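PDB 7KSF: Protease/Reverse transcriptase/ribonuclease H from Eastern chimpanzee simian foamy virus, which carries aspartic protease, reverse transcriptase and ribonuclease H units in one polypeptide, probably serving viral maturation and the copying of the RNA genome into DNA. Local coordinates for residues T97-L102 with Q135-Q140; T245-A250 with Y338-K343; L383-S388 with H570-Y575; K457-P462 with T564-K569. The protein carries 1 engineered substitution. All blocks are in the same frame, centred on the assembly; numbering follows the deposited sequence.

Interaction 1: T97-L102 with Q135-Q140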
loop_
_atom_site.group_PDB
_atom_site.type_symbol
_atom_site.label_atom_id
_atom_site.label_comp_id
_atom_site.label_asym_id
_atom_site.label_seq_id
_atom_site.Cartn_x
_atom_site.Cartn_y
_atom_site.Cartn_z
ATOM N N THR A 97 22.477 -4.656 12.297
ATOM C CA THR A 97 22.433 -6.109 12.184
ATOM C C THR A 97 22.288 -6.562 10.736
ATOM O O THR A 97 23.177 -7.227 10.195
ATOM C CB THR A 97 21.290 -6.663 13.030
ATOM O OG1 THR A 97 21.375 -6.126 14.359
ATOM C CG2 THR A 97 21.380 -8.177 13.100
ATOM N N ILE A 98 21.175 -6.221 10.096
ATOM C CA ILE A 98 20.825 -6.740 8.779
ATOM C C ILE A 98 20.934 -5.618 7.757
ATOM O O ILE A 98 20.408 -4.520 7.969
ATOM C CB ILE A 98 19.413 -7.346 8.773
ATOM C CG1 ILE A 98 19.323 -8.512 9.755
ATOM C CG2 ILE A 98 19.030 -7.792 7.369
ATOM C CD1 ILE A 98 17.948 -9.125 9.831
ATOM N N LEU A 99 21.604 -5.903 6.646
ATOM C CA LEU A 99 21.695 -4.978 5.528
ATOM C C LEU A 99 20.545 -5.246 4.567
ATOM O O LEU A 99 20.312 -6.394 4.173
ATOM C CB LEU A 99 23.041 -5.141 4.824
ATOM C CG LEU A 99 23.377 -4.225 3.653
ATOM C CD1 LEU A 99 23.511 -2.784 4.114
ATOM C CD2 LEU A 99 24.661 -4.708 3.010
ATOM N N VAL A 100 19.819 -4.193 4.200
ATOM C CA VAL A 100 18.643 -4.341 3.347
ATOM C C VAL A 100 19.100 -4.614 1.917
ATOM O O VAL A 100 20.214 -4.221 1.536
ATOM C CB VAL A 100 17.735 -3.100 3.422
ATOM C CG1 VAL A 100 17.552 -2.657 4.869
ATOM C CG2 VAL A 100 18.287 -1.964 2.574
ATOM N N PRO A 101 18.303 -5.303 1.102
ATOM C CA PRO A 101 18.675 -5.484 -0.308
ATOM C C PRO A 101 18.488 -4.205 -1.108
ATOM O O PRO A 101 17.526 -4.066 -1.870
ATOM C CB PRO A 101 17.727 -6.591 -0.783
ATOM C CG PRO A 101 16.542 -6.471 0.113
ATOM C CD PRO A 101 17.075 -6.041 1.450
ATOM N N LEU A 102 19.415 -3.262 -0.946
ATOM C CA LEU A 102 19.238 -1.946 -1.552
ATOM C C LEU A 102 19.362 -1.993 -3.070
ATOM O O LEU A 102 18.757 -1.166 -3.761
ATOM C CB LEU A 102 20.239 -0.961 -0.959
ATOM C CG LEU A 102 20.115 0.497 -1.402
ATOM C CD1 LEU A 102 18.722 1.038 -1.121
ATOM C CD2 LEU A 102 21.163 1.345 -0.711
ATOM N N GLN A 135 17.754 4.083 3.151
ATOM C CA GLN A 135 17.941 3.195 4.288
ATOM C C GLN A 135 18.789 2.007 3.856
ATOM O O GLN A 135 18.417 1.274 2.933
ATOM C CB GLN A 135 16.601 2.719 4.841
ATOM C CG GLN A 135 16.719 2.072 6.209
ATOM C CD GLN A 135 15.601 1.095 6.498
ATOM O OE1 GLN A 135 14.665 0.949 5.713
ATOM N NE2 GLN A 135 15.697 0.412 7.632
ATOM N N HIS A 136 19.930 1.824 4.515
ATOM C CA HIS A 136 20.821 0.708 4.234
ATOM C C HIS A 136 20.648 -0.451 5.204
ATOM O O HIS A 136 20.671 -1.610 4.782
ATOM C CB HIS A 136 22.276 1.182 4.263
ATOM C CG HIS A 136 22.579 2.263 3.276
ATOM N ND1 HIS A 136 23.197 2.014 2.070
ATOM C CD2 HIS A 136 22.344 3.596 3.312
ATOM C CE1 HIS A 136 23.333 3.149 1.407
ATOM N NE2 HIS A 136 22.826 4.124 2.138
ATOM N N TRP A 137 20.479 -0.168 6.492
ATOM C CA TRP A 137 20.314 -1.206 7.498
ATOM C C TRP A 137 18.848 -1.324 7.886
ATOM O O TRP A 137 18.109 -0.334 7.865
ATOM C CB TRP A 137 21.151 -0.908 8.742
ATOM C CG TRP A 137 22.599 -0.699 8.455
ATOM C CD1 TRP A 137 23.223 0.489 8.217
ATOM C CD2 TRP A 137 23.607 -1.708 8.369
ATOM N NE1 TRP A 137 24.560 0.283 7.988
ATOM C CE2 TRP A 137 24.820 -1.061 8.074
ATOM C CE3 TRP A 137 23.598 -3.099 8.510
ATOM C CZ2 TRP A 137 26.018 -1.755 7.921
ATOM C CZ3 TRP A 137 24.784 -3.783 8.359
ATOM C CH2 TRP A 137 25.976 -3.115 8.066
ATOM N N GLU A 138 18.429 -2.537 8.234
ATOM C CA GLU A 138 17.108 -2.709 8.814
ATOM C C GLU A 138 17.055 -2.026 10.176
ATOM O O GLU A 138 18.040 -2.021 10.923
ATOM C CB GLU A 138 16.764 -4.192 8.949
ATOM C CG GLU A 138 16.582 -4.921 7.624
ATOM C CD GLU A 138 15.932 -6.284 7.797
ATOM O OE1 GLU A 138 15.535 -6.613 8.932
ATOM O OE2 GLU A 138 15.820 -7.024 6.796
ATOM N N ASN A 139 16.028 -1.449 10.509
ATOM C CA ASN A 139 15.797 -0.710 11.753
ATOM C C ASN A 139 16.709 0.507 11.879
ATOM O O ASN A 139 16.875 1.052 12.975
ATOM C CB ASN A 139 15.950 -1.620 12.973
ATOM C CG ASN A 139 15.235 -2.941 12.799
ATOM O OD1 ASN A 139 15.814 -4.006 13.001
ATOM N ND2 ASN A 139 13.968 -2.878 12.407
ATOM N N GLN A 140 17.303 0.938 10.771
ATOM C CA GLN A 140 18.133 2.135 10.766
ATOM C C GLN A 140 17.263 3.382 10.858
ATOM O O GLN A 140 16.271 3.521 10.138
ATOM C CB GLN A 140 18.982 2.177 9.496
ATOM C CG GLN A 140 19.478 3.553 9.119
ATOM C CD GLN A 140 20.181 3.559 7.779
ATOM O OE1 GLN A 140 20.276 2.530 7.110
ATOM N NE2 GLN A 140 20.676 4.723 7.380
#

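Interaction 2: T245-A250 with Y338-K343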
loop_
_atom_site.group_PDB
_atom_site.type_symbol
_atom_site.label_atom_id
_atom_site.label_comp_id
_atom_site.label_asym_id
_atom_site.label_seq_id
_atom_site.Cartn_x
_atom_site.Cartn_y
_atom_site.Cartn_z
ATOM N N THR A 245 5.465 10.589 -7.736
ATOM C CA THR A 245 6.522 9.980 -6.939
ATOM C C THR A 245 6.115 9.957 -5.475
ATOM O O THR A 245 5.683 10.977 -4.933
ATOM C CB THR A 245 7.839 10.746 -7.090
ATOM O OG1 THR A 245 8.273 10.688 -8.454
ATOM C CG2 THR A 245 8.912 10.150 -6.188
ATOM N N THR A 246 6.267 8.797 -4.838
ATOM C CA THR A 246 6.017 8.643 -3.415
ATOM C C THR A 246 7.257 8.063 -2.746
ATOM O O THR A 246 7.885 7.141 -3.276
ATOM C CB THR A 246 4.803 7.749 -3.153
ATOM O OG1 THR A 246 4.758 7.396 -1.766
ATOM C CG2 THR A 246 4.875 6.485 -3.983
ATOM N N LEU A 247 7.607 8.614 -1.585
ATOM C CA LEU A 247 8.790 8.208 -0.832
ATOM C C LEU A 247 8.372 7.816 0.575
ATOM O O LEU A 247 7.855 8.648 1.324
ATOM C CB LEU A 247 9.823 9.331 -0.771
ATOM C CG LEU A 247 10.477 9.719 -2.088
ATOM C CD1 LEU A 247 11.365 10.924 -1.873
ATOM C CD2 LEU A 247 11.277 8.547 -2.626
ATOM N N ASP A 248 8.613 6.563 0.937
ATOM C CA ASP A 248 8.272 6.071 2.263
ATOM C C ASP A 248 9.430 6.339 3.215
ATOM O O ASP A 248 10.573 5.973 2.929
ATOM C CB ASP A 248 7.954 4.576 2.217
ATOM C CG ASP A 248 7.646 4.004 3.586
ATOM O OD1 ASP A 248 7.176 4.761 4.460
ATOM O OD2 ASP A 248 7.875 2.791 3.785
ATOM N N LEU A 249 9.131 6.982 4.340
ATOM C CA LEU A 249 10.147 7.237 5.347
ATOM C C LEU A 249 10.292 6.032 6.273
ATOM O O LEU A 249 9.423 5.161 6.346
ATOM C CB LEU A 249 9.804 8.496 6.149
ATOM C CG LEU A 249 9.683 9.778 5.314
ATOM C CD1 LEU A 249 9.375 10.983 6.191
ATOM C CD2 LEU A 249 10.940 10.016 4.497
ATOM N N ALA A 250 11.419 5.986 6.982
ATOM C CA ALA A 250 11.760 4.834 7.817
ATOM C C ALA A 250 11.368 5.112 9.269
ATOM O O ALA A 250 12.206 5.296 10.153
ATOM C CB ALA A 250 13.244 4.511 7.692
ATOM N N TYR A 338 16.615 12.751 7.806
ATOM C CA TYR A 338 15.600 11.745 7.545
ATOM C C TYR A 338 16.169 10.631 6.674
ATOM O O TYR A 338 17.198 10.782 6.007
ATOM C CB TYR A 338 14.376 12.372 6.880
ATOM C CG TYR A 338 13.547 13.222 7.818
ATOM C CD1 TYR A 338 12.722 12.637 8.766
ATOM C CD2 TYR A 338 13.583 14.608 7.749
ATOM C CE1 TYR A 338 11.959 13.405 9.623
ATOM C CE2 TYR A 338 12.821 15.388 8.603
ATOM C CZ TYR A 338 12.011 14.780 9.539
ATOM O OH TYR A 338 11.250 15.549 10.391
ATOM N N VAL A 339 15.483 9.489 6.692
ATOM C CA VAL A 339 15.937 8.281 6.020
ATOM C C VAL A 339 14.791 7.758 5.166
ATOM O O VAL A 339 13.671 7.589 5.663
ATOM C CB VAL A 339 16.395 7.211 7.027
ATOM C CG1 VAL A 339 16.675 5.913 6.319
ATOM C CG2 VAL A 339 17.627 7.685 7.778
ATOM N N VAL A 340 15.070 7.517 3.883
ATOM C CA VAL A 340 14.076 7.064 2.916
ATOM C C VAL A 340 14.239 5.567 2.701
ATOM O O VAL A 340 15.360 5.064 2.550
ATOM C CB VAL A 340 14.213 7.824 1.581
ATOM C CG1 VAL A 340 13.154 7.371 0.589
ATOM C CG2 VAL A 340 14.130 9.322 1.809
ATOM N N SER A 341 13.118 4.850 2.683
ATOM C CA SER A 341 13.101 3.417 2.410
ATOM C C SER A 341 12.714 3.207 0.953
ATOM O O SER A 341 11.588 3.512 0.551
ATOM C CB SER A 341 12.125 2.699 3.340
ATOM O OG SER A 341 11.943 1.349 2.944
ATOM N N LEU A 342 13.649 2.693 0.158
ATOM C CA LEU A 342 13.364 2.383 -1.239
ATOM C C LEU A 342 12.650 1.052 -1.411
ATOM O O LEU A 342 12.414 0.633 -2.550
ATOM C CB LEU A 342 14.661 2.391 -2.049
ATOM C CG LEU A 342 15.394 3.733 -2.006
ATOM C CD1 LEU A 342 16.722 3.644 -2.730
ATOM C CD2 LEU A 342 14.529 4.831 -2.601
ATOM N N LYS A 343 12.300 0.382 -0.310
ATOM C CA LYS A 343 11.553 -0.867 -0.400
ATOM C C LYS A 343 10.146 -0.621 -0.929
ATOM O O LYS A 343 9.654 -1.360 -1.790
ATOM C CB LYS A 343 11.503 -1.540 0.970
ATOM C CG LYS A 343 10.672 -2.808 1.012
ATOM C CD LYS A 343 10.653 -3.399 2.411
ATOM C CE LYS A 343 9.945 -4.743 2.437
ATOM N NZ LYS A 343 10.590 -5.721 1.519
#

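Interaction 3: L383-S388 with H570-Y575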
loop_
_atom_site.group_PDB
_atom_site.type_symbol
_atom_site.label_atom_id
_atom_site.label_comp_id
_atom_site.label_asym_id
_atom_site.label_seq_id
_atom_site.Cartn_x
_atom_site.Cartn_y
_atom_site.Cartn_z
ATOM N N LEU A 383 -26.783 -21.821 -1.708
ATOM C CA LEU A 383 -28.018 -21.119 -1.380
ATOM C C LEU A 383 -27.753 -19.912 -0.490
ATOM O O LEU A 383 -28.357 -18.850 -0.684
ATOM C CB LEU A 383 -28.994 -22.080 -0.700
ATOM C CG LEU A 383 -30.309 -21.494 -0.184
ATOM C CD1 LEU A 383 -31.167 -21.005 -1.339
ATOM C CD2 LEU A 383 -31.052 -22.527 0.645
ATOM N N LYS A 384 -26.858 -20.053 0.492
ATOM C CA LYS A 384 -26.581 -18.949 1.404
ATOM C C LYS A 384 -25.954 -17.762 0.686
ATOM O O LYS A 384 -26.094 -16.620 1.138
ATOM C CB LYS A 384 -25.676 -19.419 2.542
ATOM C CG LYS A 384 -26.270 -20.523 3.402
ATOM C CD LYS A 384 -25.323 -20.920 4.524
ATOM C CE LYS A 384 -25.933 -21.999 5.410
ATOM N NZ LYS A 384 -25.020 -22.391 6.523
ATOM N N GLN A 385 -25.255 -18.008 -0.422
ATOM C CA GLN A 385 -24.684 -16.926 -1.211
ATOM C C GLN A 385 -25.700 -16.304 -2.164
ATOM O O GLN A 385 -25.500 -15.168 -2.607
ATOM C CB GLN A 385 -23.465 -17.437 -1.984
ATOM C CG GLN A 385 -22.394 -18.046 -1.081
ATOM C CD GLN A 385 -21.003 -17.545 -1.404
ATOM O OE1 GLN A 385 -20.771 -16.974 -2.468
ATOM N NE2 GLN A 385 -20.068 -17.750 -0.480
ATOM N N LEU A 386 -26.785 -17.013 -2.472
ATOM C CA LEU A 386 -27.858 -16.479 -3.305
ATOM C C LEU A 386 -28.886 -15.703 -2.488
ATOM O O LEU A 386 -29.461 -14.728 -2.985
ATOM C CB LEU A 386 -28.543 -17.617 -4.067
ATOM C CG LEU A 386 -29.634 -17.196 -5.053
ATOM C CD1 LEU A 386 -29.074 -16.212 -6.070
ATOM C CD2 LEU A 386 -30.225 -18.412 -5.747
ATOM N N GLN A 387 -29.134 -16.121 -1.244
ATOM C CA GLN A 387 -30.026 -15.353 -0.380
ATOM C C GLN A 387 -29.423 -14.004 -0.017
ATOM O O GLN A 387 -30.157 -13.043 0.240
ATOM C CB GLN A 387 -30.343 -16.147 0.889
ATOM C CG GLN A 387 -31.143 -17.422 0.657
ATOM C CD GLN A 387 -31.304 -18.241 1.926
ATOM O OE1 GLN A 387 -30.457 -18.202 2.818
ATOM N NE2 GLN A 387 -32.401 -18.987 2.011
ATOM N N SER A 388 -28.091 -13.914 0.008
ATOM C CA SER A 388 -27.427 -12.661 0.357
ATOM C C SER A 388 -27.653 -11.600 -0.715
ATOM O O SER A 388 -27.945 -10.440 -0.401
ATOM C CB SER A 388 -25.929 -12.901 0.561
ATOM O OG SER A 388 -25.692 -13.839 1.595
ATOM N N HIS A 570 -21.562 -13.653 2.787
ATOM C CA HIS A 570 -21.670 -14.683 1.765
ATOM C C HIS A 570 -21.908 -14.107 0.380
ATOM O O HIS A 570 -22.239 -14.861 -0.540
ATOM C CB HIS A 570 -22.785 -15.671 2.121
ATOM C CG HIS A 570 -22.399 -16.665 3.173
ATOM N ND1 HIS A 570 -22.596 -16.440 4.520
ATOM C CD2 HIS A 570 -21.825 -17.886 3.076
ATOM C CE1 HIS A 570 -22.162 -17.484 5.204
ATOM N NE2 HIS A 570 -21.689 -18.377 4.351
ATOM N N ILE A 571 -21.759 -12.799 0.208
ATOM C CA ILE A 571 -21.885 -12.230 -1.137
ATOM C C ILE A 571 -20.783 -12.797 -2.020
ATOM O O ILE A 571 -19.599 -12.767 -1.630
ATOM C CB ILE A 571 -21.822 -10.696 -1.090
ATOM C CG1 ILE A 571 -23.146 -10.133 -0.589
ATOM C CG2 ILE A 571 -21.530 -10.139 -2.473
ATOM C CD1 ILE A 571 -24.298 -10.420 -1.512
ATOM N N PRO A 572 -21.106 -13.327 -3.198
ATOM C CA PRO A 572 -20.068 -13.884 -4.073
ATOM C C PRO A 572 -19.077 -12.831 -4.540
ATOM O O PRO A 572 -19.214 -11.644 -4.228
ATOM C CB PRO A 572 -20.870 -14.464 -5.245
ATOM C CG PRO A 572 -22.251 -14.661 -4.707
ATOM C CD PRO A 572 -22.459 -13.548 -3.734
ATOM N N ASP A 573 -18.071 -13.262 -5.293
ATOM C CA ASP A 573 -17.028 -12.354 -5.745
ATOM C C ASP A 573 -17.562 -11.394 -6.796
ATOM O O ASP A 573 -18.290 -11.786 -7.712
ATOM C CB ASP A 573 -15.847 -13.138 -6.312
ATOM C CG ASP A 573 -15.101 -13.913 -5.250
ATOM O OD1 ASP A 573 -15.007 -13.418 -4.107
ATOM O OD2 ASP A 573 -14.611 -15.018 -5.560
ATOM N N VAL A 574 -17.191 -10.121 -6.658
ATOM C CA VAL A 574 -17.547 -9.119 -7.652
ATOM C C VAL A 574 -16.786 -9.399 -8.939
ATOM O O VAL A 574 -15.573 -9.642 -8.925
ATOM C CB VAL A 574 -17.250 -7.710 -7.113
ATOM C CG1 VAL A 574 -17.670 -6.653 -8.114
ATOM C CG2 VAL A 574 -17.957 -7.499 -5.783
ATOM N N TYR A 575 -17.514 -9.365 -10.061
ATOM C CA TYR A 575 -16.930 -9.648 -11.398
ATOM C C TYR A 575 -16.163 -8.425 -11.915
ATOM O O TYR A 575 -16.801 -7.413 -12.268
ATOM C CB TYR A 575 -18.023 -10.070 -12.383
#

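Interaction 4: K457-P462 with T564-K569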
loop_
_atom_site.group_PDB
_atom_site.type_symbol
_atom_site.label_atom_id
_atom_site.label_comp_id
_atom_site.label_asym_id
_atom_site.label_seq_id
_atom_site.Cartn_x
_atom_site.Cartn_y
_atom_site.Cartn_z
ATOM N N LYS A 457 -25.062 4.978 2.792
ATOM C CA LYS A 457 -25.220 3.648 3.365
ATOM C C LYS A 457 -24.078 2.766 2.883
ATOM O O LYS A 457 -23.851 2.639 1.675
ATOM C CB LYS A 457 -26.574 3.047 2.984
ATOM C CG LYS A 457 -27.767 3.800 3.558
ATOM C CD LYS A 457 -29.071 3.073 3.262
ATOM C CE LYS A 457 -30.241 3.711 3.990
ATOM N NZ LYS A 457 -31.495 2.935 3.781
ATOM N N VAL A 458 -23.353 2.166 3.825
ATOM C CA VAL A 458 -22.110 1.463 3.529
ATOM C C VAL A 458 -22.197 0.036 4.054
ATOM O O VAL A 458 -22.501 -0.184 5.235
ATOM C CB VAL A 458 -20.892 2.183 4.138
ATOM C CG1 VAL A 458 -19.614 1.453 3.773
ATOM C CG2 VAL A 458 -20.836 3.623 3.657
ATOM N N ASN A 459 -21.931 -0.923 3.175
ATOM C CA ASN A 459 -21.765 -2.324 3.528
ATOM C C ASN A 459 -20.660 -2.882 2.639
ATOM O O ASN A 459 -20.267 -2.261 1.646
ATOM C CB ASN A 459 -23.075 -3.107 3.361
ATOM C CG ASN A 459 -23.167 -4.303 4.289
ATOM O OD1 ASN A 459 -22.151 -4.865 4.699
ATOM N ND2 ASN A 459 -24.389 -4.697 4.628
ATOM N N THR A 460 -20.137 -4.058 2.998
ATOM C CA THR A 460 -19.040 -4.646 2.239
ATOM C C THR A 460 -19.185 -6.159 2.150
ATOM O O THR A 460 -19.800 -6.802 3.006
ATOM C CB THR A 460 -17.665 -4.316 2.846
ATOM O OG1 THR A 460 -16.644 -4.545 1.868
ATOM C CG2 THR A 460 -17.381 -5.192 4.059
ATOM N N SER A 461 -18.601 -6.713 1.100
ATOM C CA SER A 461 -18.469 -8.137 0.847
ATOM C C SER A 461 -17.013 -8.551 1.048
ATOM O O SER A 461 -16.128 -7.706 1.157
ATOM C CB SER A 461 -18.917 -8.450 -0.586
ATOM O OG SER A 461 -18.094 -7.785 -1.526
ATOM N N PRO A 462 -16.741 -9.861 1.110
ATOM C CA PRO A 462 -15.332 -10.293 1.207
ATOM C C PRO A 462 -14.467 -9.818 0.053
ATOM O O PRO A 462 -13.243 -9.722 0.219
ATOM C CB PRO A 462 -15.439 -11.825 1.228
ATOM C CG PRO A 462 -16.782 -12.095 1.771
ATOM C CD PRO A 462 -17.665 -10.996 1.256
ATOM N N THR A 564 -31.541 -2.191 8.928
ATOM C CA THR A 564 -32.013 -2.763 7.675
ATOM C C THR A 564 -30.882 -3.225 6.770
ATOM O O THR A 564 -31.148 -3.905 5.776
ATOM C CB THR A 564 -32.882 -1.761 6.916
ATOM O OG1 THR A 564 -33.592 -2.445 5.876
ATOM C CG2 THR A 564 -32.021 -0.681 6.286
ATOM N N LEU A 565 -29.639 -2.868 7.082
ATOM C CA LEU A 565 -28.516 -3.320 6.275
ATOM C C LEU A 565 -28.336 -4.823 6.452
ATOM O O LEU A 565 -28.238 -5.302 7.590
ATOM C CB LEU A 565 -27.246 -2.578 6.668
ATOM C CG LEU A 565 -27.320 -1.066 6.453
ATOM C CD1 LEU A 565 -25.980 -0.421 6.721
ATOM C CD2 LEU A 565 -27.787 -0.753 5.047
ATOM N N PRO A 566 -28.300 -5.595 5.370
ATOM C CA PRO A 566 -28.215 -7.052 5.505
ATOM C C PRO A 566 -26.790 -7.534 5.712
ATOM O O PRO A 566 -25.845 -6.742 5.657
ATOM C CB PRO A 566 -28.782 -7.545 4.170
ATOM C CG PRO A 566 -28.349 -6.487 3.207
ATOM C CD PRO A 566 -28.399 -5.177 3.962
ATOM N N GLU A 567 -26.635 -8.833 5.953
ATOM C CA GLU A 567 -25.312 -9.426 6.058
ATOM C C GLU A 567 -24.795 -9.759 4.663
ATOM O O GLU A 567 -25.471 -10.443 3.890
ATOM C CB GLU A 567 -25.350 -10.682 6.929
ATOM C CG GLU A 567 -23.976 -11.287 7.172
ATOM C CD GLU A 567 -23.022 -10.308 7.830
ATOM O OE1 GLU A 567 -23.408 -9.698 8.850
ATOM O OE2 GLU A 567 -21.892 -10.135 7.325
ATOM N N LEU A 568 -23.597 -9.265 4.346
ATOM C CA LEU A 568 -22.978 -9.467 3.043
ATOM C C LEU A 568 -21.673 -10.250 3.153
ATOM O O LEU A 568 -20.724 -10.005 2.400
ATOM C CB LEU A 568 -22.741 -8.126 2.346
ATOM C CG LEU A 568 -23.976 -7.252 2.150
ATOM C CD1 LEU A 568 -23.643 -6.083 1.239
ATOM C CD2 LEU A 568 -25.123 -8.071 1.585
ATOM N N LYS A 569 -21.608 -11.200 4.087
ATOM C CA LYS A 569 -20.417 -12.032 4.201
ATOM C C LYS A 569 -20.395 -13.123 3.144
ATOM O O LYS A 569 -19.324 -13.498 2.654
ATOM C CB LYS A 569 -20.322 -12.649 5.596
ATOM C CG LYS A 569 -21.475 -13.581 5.950
ATOM C CD LYS A 569 -21.050 -14.667 6.931
ATOM C CE LYS A 569 -20.524 -14.086 8.235
ATOM N NZ LYS A 569 -20.116 -15.155 9.195
#

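Interaction 1: T97-L102 with Q135-Q140
Leu-99 and Trp-137 are joined by a single beta bridge. Leu-99 CG stands anti to the backbone N (chi1 -177°), and its CD1 branch lies over the centre of one indole face, 4.3 Å above the plane. The carbonyl oxygens of Thr-97 and Ile-98 approach the edge of the same ring, near its plane. On the neighbouring pair, Ile-98 and Glu-138 cross obliquely: the CG2 and CD1 branches of Ile-98 lie against the carboxylate, with Ile-98 CG2 3.3 Å from Glu-138 OE2. The aliphatic part of the glutamate is used too, for Glu-138 CG packs on Val-100 CG1 at 3.7 Å. Farther along, Leu-102 CD2 meets the ND1–CE1 side of the His-136 imidazole obliquely.

Two nearly straight backbone bonds hold the segments in register, Glu-138 N to Ile-98 O at 2.8 Å and Val-100 N to His-136 O at 2.8 Å. Within 135-140, Gln-140 OE1 accepts from both His-136 N and Trp-137 N, gripping the type II turn that starts at Trp-137. The polar ends have partners elsewhere in the chain: Glu-138 OE1 forms a salt bridge with Arg-207, and His-136 NE2 bonds to Asp-131 O. The contact thus ties two surface loops mainly through main-chain bonds, while apolar branches rest on the flat and charged groups and leave the Glu-138 carboxylate turned to its arginine.

Interaction 2: T245-A250 with Y338-K343
Leu-249 and Val-340 sit opposite one another as an antiparallel non-hydrogen-bonded pair, their CA atoms 4.6 Å apart and their side chains diverging. The backbone bonds flank this pair. Ser-341 N donates to Asp-248 O at 2.8 Å in a nearly straight bond (169°). Ala-250 N donates to Val-339 O at 3.1 Å, a more bent bond (140°). Val-339 O also receives a CA-H...O contact from Leu-249 CA at 3.6 Å.

Apolar contacts lie on both sides of the Leu-249/Val-340 pair. Leu-247 CD2 packs against Val-340 CG1 at 3.9 Å. That valine branch is anti to its backbone N (chi1 -179°), which carries it toward Leu-247. The other branch of the valine, Val-340 CG2, is 4.2 Å from Leu-249 CD2, and Ala-250 CB meets Val-339 CG1 at 4.0 Å.

Among the polar side chains, the carboxylate of Asp-248 stays beyond bonding range of Ser-341 and lies close to that of Asp-310. The sequence places Asp-248 in motif A and Asp-310 in the Tyr-Val-Asp-Asp motif, so the close carboxylates are consistent with the metal-binding aspartates of a reverse transcriptase palm. Asp-248 N is held by Ser-345 OG.

The short strand 340-341 therefore borders strand 243-249, which also pairs with strands 311-316 and 345-349 in the antiparallel sheet. Helix 319-336 covers Leu-247 and Val-340 through Phe-330 and Leu-333, whereas Leu-342, past the corner of the chain, rests on helix 102-112.

Interaction 3: L383-S388 with H570-Y575
Gln-385 reaches the His-570 main chain through two torsions: chi1 of -57° sets CG anti to the carbonyl carbon, and chi2 of -133° bends the chain so that CD stands 3.1 Å from His-570 O. The glutamine and histidine side chains cross at about a right angle, with amide and imidazole planes 79° apart. Gln-385 OE1 and His-570 O are both acceptors and form no bond; OE1 instead borders Pro-572 CG at 3.5 Å, where the two side chains lie alongside one another, pointing opposite ways. Lys-384 adds CB over one face of the imidazole, offset toward its rim.

The helix 383-392 that presents these groups follows the polymerase palm in sequence, where retroviral reverse transcriptases have their thumb, while 570-575 is part of the link running on toward the RNase H. Strand 574-575 of that link pairs antiparallel with strand 376-377, just ahead of the helix.

Ser-388 faces the start of the link. Its OG donates to Lys-384 O at 2.8 Å, one turn back, and also rests 3.5 Å from His-570 CB. The CB of the serine packs on Ile-571 CD1 at 3.6 Å, and the same isoleucine reaches Tyr-466 of strand 464-471 as well.

Interaction 4: K457-P462 with T564-K569
Asn-459 and Leu-568 form the centre of the contact, CG and CD1 of the leucine lying against the amide: Leu-568 CD1 is 3.6 Å from Asn-459 CG, and Leu-568 CG is equally near ND2. The amide nitrogen makes the one hydrogen bond between the segments, Asn-459 ND2 to Pro-566 O at 2.7 Å. The bond is bent, though the acceptor lies close to the amide plane. Beside it, Leu-568 CB packs on Thr-460 O, and Ser-461 CA directs its hydrogen at Leu-568 O, 3.3 Å away and nearly straight (162°). Farther on, the Pro-462 ring sets CG and CD against Lys-569 O. At the opposite end Leu-565 CD1 meets Val-458 O at 3.8 Å.

A second set of bonds orients these groups. Asn-459 CG is anti to its backbone N (chi1 -152°), and OD1 accepts from Thr-460 N at 2.8 Å while ND2 reaches Pro-566 O, so both ends of the amide are engaged. Thr-460 OG1 and Ser-461 OG both bond to Ala-464 O, tying the end of the strand to the next one. Lys-457 makes a cation-pi contact with Tyr-470.

The segments run almost in the same direction, 17° apart. Strand 454-460 is central in the five-stranded mixed sheet of order 3-2-1-4-5, the RNase H-like arrangement, between strands 464-471 and 518-522. Val-458 and Thr-460 point away from segment 564-569 and pack on helix 494-513, whereas Asn-459 faces the segment: the irregular chain after strand 557-561 covers the sheet face opposite that helix.

Overall arrangement
The contacts form two pairs on separate parts of the chain. Interactions 1 and 2 have centres 13 Å apart and join through Gln-135, whose N probably bonds to Val-340 O, and through Leu-102 packed on Leu-342; a surface contact between two loops thereby borders the polymerase sheet. Interactions 3 and 4, with centres 11 Å apart, share the continuous chain 564-575, and Ile-571 touches Ser-461 between them. Interactions 2, 3 and 4 are all partly buried. Backbone bonds dominate interactions 1 and 2, one side-chain amide bond serves interaction 4, and interaction 3 has no hydrogen bond across its segments, relying on packing.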